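Local coordinates for putative Xylose isomerase (Rhodospirillum rubrum, PDB 3QXB), which probably acts as a metal-dependent isomerase of the xylose isomerase-like TIM-barrel family and binds metal ions, modelled as iron and manganese, at residues Ala40-Arg44 and Asp45-Leu49; Gln114-Lys117 and Arg118-Met122. One frame throughout, in Å; residues are numbered along the deposited sequence.

Interaction 1. Residues Ala40-Arg44 and Asp45-Leu49; sequences AGLVR and DDLGL
The last turns of helix 36-46 widen as Gly41, Leu42 and Val43 offer their carbonyls to Asp45, Leu47 and Leu49, the spacing growing from four residues to five and then six. The helix is the connection of the first beta-alpha-beta unit of the TIM barrel, and here it unwinds towards strand 51-55. Asp45 N reaches Gly41 O at 2.7 Å in ordinary alpha-helical fashion. Leu42 O then takes Leu47 N at 3.0 Å, a pi-type bond, and a weaker, bent one from Asp46 N. Beyond the positive phi of Gly48, the chain folds back so that Leu49 N meets Val43 O at 3.1 Å, almost perfectly straight (177°).

The apolar side chains of this turn divide between two neighbours. CD2 of Leu42 lies 4.0 Å from CG of Leu47, and this pair is covered by Leu299, Met302 and Val306 of helix 295-310. Val43 CG1 approaches Leu49 CB at 4.2 Å, beside Leu22 and Val24 of the first strand. Thus the turn is wedged between the barrel wall and the last helix, while Lys310 binds Gly48 O. Asp46 extends its carboxylate over the CA and CG of Leu42, but OD2 finds its salt-bridge partner two turns earlier, in Arg38.

On the exposed side Arg44 and Asp45 run side by side. A bend at chi3 (64°) folds the arginine so that it grips its neighbour side-on with two nitrogens in a salt bridge, guanidinium and carboxylate planes 47° apart. NH2 meets the syn side of Asp45 OD2 at 2.9 Å, whereas NE, 2.8 Å from Asp45 OD1, approaches that oxygen from above the carboxylate plane.

Interaction 2. Residues Gln114-Lys117 and Arg118-Met122; sequences QHLK and RAIDM
The amide of Gln114 and the guanidinium of Arg118 stand nearly upright to each other, their planes 76° apart, and meet through their aliphatic stems: Gln114 CG lies 4.1 Å from Arg118 CD. Trp62 touches both side chains and also meets the ring of His115 at about 35°; His100 stacks on that same imidazole, whose NE2 bonds to Ser95. The guanidinium is engaged elsewhere, NE with Pro61 O and NH2 with Trp63 O and the carboxylate of Asp65, so several bonds fix its rotation. With CG beside the backbone N (chi1 -69°), the stem of Arg118 first passes over Gln114 O, which CG approaches to 3.2 Å.

Gln114, His115 and Arg118 sit on helix 106-125 of the TIM barrel, kept regular here by successive i to i+4 bonds such as Ile120 N to Leu116 O (2.7 Å). Its inward face packs Leu116 CG against Ile120 CD1 at 4.2 Å, both side chains resting on Thr131 of strand 130-133.

One turn apart, Lys117 and Asp121 form a salt bridge. The lysine leaves the helix with CG anti to its N, then bends at chi2 (-83°), which swings the chain across the helix surface until NZ reaches the syn lone pair of Asp121 OD2 at 2.7 Å. The other oxygen, OD1, is held by the hydroxyl of Tyr166 on helix 146-170.

Overall arrangement
From the N terminus, the chain passes through strand 22-25 into helix 36-46, whose end carries interaction 1, and goes on to strand 51-55. Strand 85-90 then leads to helix 106-125, the seat of interaction 2, before strand 130-133. Both contacts are local turns that close no long loop; they follow in series, neither nesting nor crossing, with centres about 28 Å apart and nearest atoms about 16 Å apart. Residues 40-49 tie the first strand to the closing helix 295-310, whereas 114-122 join the fourth strand to helices 65-81 and 146-170. The side chains of Leu49 and Leu116 lie about 11 Å from those of the metal ligands Glu286 and Glu178, respectively.

Interaction 1. Residues Ala40-Arg44 and Asp45-Leu49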
loop_
_atom_site.group_PDB
_atom_site.type_symbol
_atom_site.label_atom_id
_atom_site.label_comp_id
_atom_site.label_asym_id
_atom_site.label_seq_id
_atom_site.Cartn_x
_atom_site.Cartn_y
_atom_site.Cartn_z
ATOM N N ALA A 40 19.542 -9.630 5.285
ATOM C CA ALA A 40 20.668 -9.128 6.097
ATOM C C ALA A 40 21.975 -9.112 5.309
ATOM O O ALA A 40 22.725 -8.170 5.391
ATOM C CB ALA A 40 20.818 -9.959 7.387
ATOM N N GLY A 41 22.244 -10.155 4.543
ATOM C CA GLY A 41 23.476 -10.242 3.759
ATOM C C GLY A 41 23.499 -9.261 2.593
ATOM O O GLY A 41 24.517 -8.700 2.259
ATOM N N LEU A 42 22.356 -9.057 1.982
ATOM C CA LEU A 42 22.169 -8.062 0.944
ATOM C C LEU A 42 22.451 -6.638 1.447
ATOM O O LEU A 42 23.103 -5.873 0.766
ATOM C CB LEU A 42 20.740 -8.146 0.444
ATOM C CG LEU A 42 20.343 -7.373 -0.804
ATOM C CD1 LEU A 42 19.029 -7.922 -1.322
ATOM C CD2 LEU A 42 20.236 -5.897 -0.570
ATOM N N VAL A 43 21.942 -6.271 2.620
ATOM C CA VAL A 43 22.203 -4.941 3.136
ATOM C C VAL A 43 23.695 -4.815 3.494
ATOM O O VAL A 43 24.330 -3.779 3.234
ATOM C CB VAL A 43 21.321 -4.631 4.339
ATOM C CG1 VAL A 43 21.798 -3.363 5.044
ATOM C CG2 VAL A 43 19.834 -4.517 3.882
ATOM N N ARG A 44 24.252 -5.863 4.084
ATOM C CA ARG A 44 25.658 -5.812 4.518
ATOM C C ARG A 44 26.655 -5.866 3.375
ATOM O O ARG A 44 27.658 -5.157 3.400
ATOM C CB ARG A 44 26.003 -6.988 5.437
ATOM C CG ARG A 44 27.432 -6.903 6.014
ATOM C CD ARG A 44 27.795 -8.157 6.806
ATOM N NE ARG A 44 27.814 -9.297 5.910
ATOM C CZ ARG A 44 27.556 -10.560 6.248
ATOM N NH1 ARG A 44 27.252 -10.900 7.502
ATOM N NH2 ARG A 44 27.604 -11.497 5.309
ATOM N N ASP A 45 26.422 -6.773 2.439
ATOM C CA ASP A 45 27.421 -7.100 1.432
ATOM C C ASP A 45 27.160 -6.364 0.129
ATOM O O ASP A 45 28.083 -5.834 -0.487
ATOM C CB ASP A 45 27.471 -8.618 1.182
ATOM C CG ASP A 45 27.873 -9.418 2.434
ATOM O OD1 ASP A 45 28.706 -8.928 3.249
ATOM O OD2 ASP A 45 27.343 -10.543 2.591
ATOM N N ASP A 46 25.908 -6.329 -0.299
ATOM C CA ASP A 46 25.571 -5.659 -1.540
ATOM C C ASP A 46 25.419 -4.145 -1.418
ATOM O O ASP A 46 25.930 -3.431 -2.276
ATOM C CB ASP A 46 24.325 -6.277 -2.151
ATOM C CG ASP A 46 24.524 -7.722 -2.514
ATOM O OD1 ASP A 46 25.671 -8.104 -2.767
ATOM O OD2 ASP A 46 23.535 -8.479 -2.562
ATOM N N LEU A 47 24.725 -3.657 -0.377
ATOM C CA LEU A 47 24.614 -2.216 -0.158
ATOM C C LEU A 47 25.742 -1.657 0.707
ATOM O O LEU A 47 25.964 -0.460 0.673
ATOM C CB LEU A 47 23.296 -1.840 0.492
ATOM C CG LEU A 47 22.049 -2.408 -0.183
ATOM C CD1 LEU A 47 20.839 -1.876 0.564
ATOM C CD2 LEU A 47 22.040 -2.061 -1.641
ATOM N N GLY A 48 26.439 -2.505 1.467
ATOM C CA GLY A 48 27.574 -2.033 2.302
ATOM C C GLY A 48 27.117 -1.044 3.374
ATOM O O GLY A 48 27.778 -0.081 3.638
ATOM N N LEU A 49 25.960 -1.294 3.995
ATOM C CA LEU A 49 25.407 -0.378 5.019
ATOM C C LEU A 49 25.244 -1.085 6.367
ATOM O O LEU A 49 25.301 -2.309 6.476
ATOM C CB LEU A 49 24.046 0.171 4.551
ATOM C CG LEU A 49 24.128 1.112 3.351
ATOM C CD1 LEU A 49 22.737 1.427 2.820
ATOM C CD2 LEU A 49 24.838 2.389 3.769
#

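Interaction 2. Residues Gln114-Lys117 and Arg118-Met122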
loop_
_atom_site.group_PDB
_atom_site.type_symbol
_atom_site.label_atom_id
_atom_site.label_comp_id
_atom_site.label_asym_id
_atom_site.label_seq_id
_atom_site.Cartn_x
_atom_site.Cartn_y
_atom_site.Cartn_z
ATOM N N GLN A 114 -4.687 1.066 18.104
ATOM C CA GLN A 114 -4.403 -0.356 18.219
ATOM C C GLN A 114 -3.341 -0.753 17.186
ATOM O O GLN A 114 -2.421 -1.543 17.459
ATOM C CB GLN A 114 -5.708 -1.146 18.044
ATOM C CG GLN A 114 -5.520 -2.680 18.290
ATOM C CD GLN A 114 -6.780 -3.499 18.274
ATOM O OE1 GLN A 114 -6.780 -4.647 18.750
ATOM N NE2 GLN A 114 -7.857 -2.953 17.725
ATOM N N HIS A 115 -3.395 -0.137 16.010
ATOM C CA HIS A 115 -2.383 -0.372 14.995
ATOM C C HIS A 115 -1.005 -0.112 15.546
ATOM O O HIS A 115 -0.151 -0.999 15.482
ATOM C CB HIS A 115 -2.634 0.487 13.752
ATOM C CG HIS A 115 -1.594 0.331 12.684
ATOM N ND1 HIS A 115 -1.483 -0.813 11.915
ATOM C CD2 HIS A 115 -0.657 1.188 12.224
ATOM C CE1 HIS A 115 -0.479 -0.662 11.063
ATOM N NE2 HIS A 115 0.016 0.551 11.206
ATOM N N LEU A 116 -0.790 1.100 16.087
ATOM C CA LEU A 116 0.487 1.483 16.658
ATOM C C LEU A 116 0.872 0.714 17.936
ATOM O O LEU A 116 2.058 0.394 18.132
ATOM C CB LEU A 116 0.508 2.997 16.895
ATOM C CG LEU A 116 1.798 3.687 17.346
ATOM C CD1 LEU A 116 3.030 3.208 16.578
ATOM C CD2 LEU A 116 1.617 5.185 17.248
ATOM N N LYS A 117 -0.106 0.453 18.809
ATOM C CA LYS A 117 0.087 -0.407 19.966
ATOM C C LYS A 117 0.658 -1.760 19.540
ATOM O O LYS A 117 1.632 -2.238 20.121
ATOM C CB LYS A 117 -1.212 -0.598 20.733
ATOM C CG LYS A 117 -1.158 -1.509 21.968
ATOM C CD LYS A 117 -1.285 -2.987 21.602
ATOM C CE LYS A 117 -1.543 -3.836 22.824
ATOM N NZ LYS A 117 -1.428 -5.269 22.523
ATOM N N ARG A 118 0.089 -2.347 18.504
ATOM C CA ARG A 118 0.577 -3.630 18.006
ATOM C C ARG A 118 1.959 -3.506 17.377
ATOM O O ARG A 118 2.806 -4.396 17.560
ATOM C CB ARG A 118 -0.446 -4.235 17.043
ATOM C CG ARG A 118 -1.721 -4.674 17.765
ATOM C CD ARG A 118 -2.737 -5.396 16.865
ATOM N NE ARG A 118 -2.209 -6.698 16.465
ATOM C CZ ARG A 118 -2.266 -7.810 17.196
ATOM N NH1 ARG A 118 -2.875 -7.825 18.383
ATOM N NH2 ARG A 118 -1.750 -8.936 16.718
ATOM N N ALA A 119 2.193 -2.417 16.644
ATOM C CA ALA A 119 3.543 -2.137 16.121
ATOM C C ALA A 119 4.574 -1.981 17.237
ATOM O O ALA A 119 5.711 -2.447 17.116
ATOM C CB ALA A 119 3.538 -0.872 15.227
ATOM N N ILE A 120 4.199 -1.311 18.316
ATOM C CA ILE A 120 5.060 -1.236 19.485
ATOM C C ILE A 120 5.335 -2.654 20.055
ATOM O O ILE A 120 6.471 -2.982 20.380
ATOM C CB ILE A 120 4.410 -0.346 20.567
ATOM C CG1 ILE A 120 4.432 1.114 20.101
ATOM C CG2 ILE A 120 5.057 -0.584 21.937
ATOM C CD1 ILE A 120 3.508 2.088 20.881
ATOM N N ASP A 121 4.306 -3.491 20.173
ATOM C CA ASP A 121 4.533 -4.915 20.605
ATOM C C ASP A 121 5.556 -5.639 19.724
ATOM O O ASP A 121 6.559 -6.236 20.190
ATOM C CB ASP A 121 3.239 -5.697 20.639
ATOM C CG ASP A 121 2.306 -5.254 21.725
ATOM O OD1 ASP A 121 2.717 -4.618 22.725
ATOM O OD2 ASP A 121 1.123 -5.528 21.570
HETATM N N MSE A 122 5.338 -5.563 18.430
HETATM C CA MSE A 122 6.301 -6.157 17.458
HETATM C C MSE A 122 7.712 -5.572 17.560
HETATM O O MSE A 122 8.773 -6.279 17.526
HETATM C CB MSE A 122 5.725 -5.924 16.035
HETATM C CG MSE A 122 6.445 -6.683 14.902
HETATM SE SE MSE A 122 5.621 -6.143 13.220
HETATM C CE MSE A 122 6.449 -4.500 12.981
#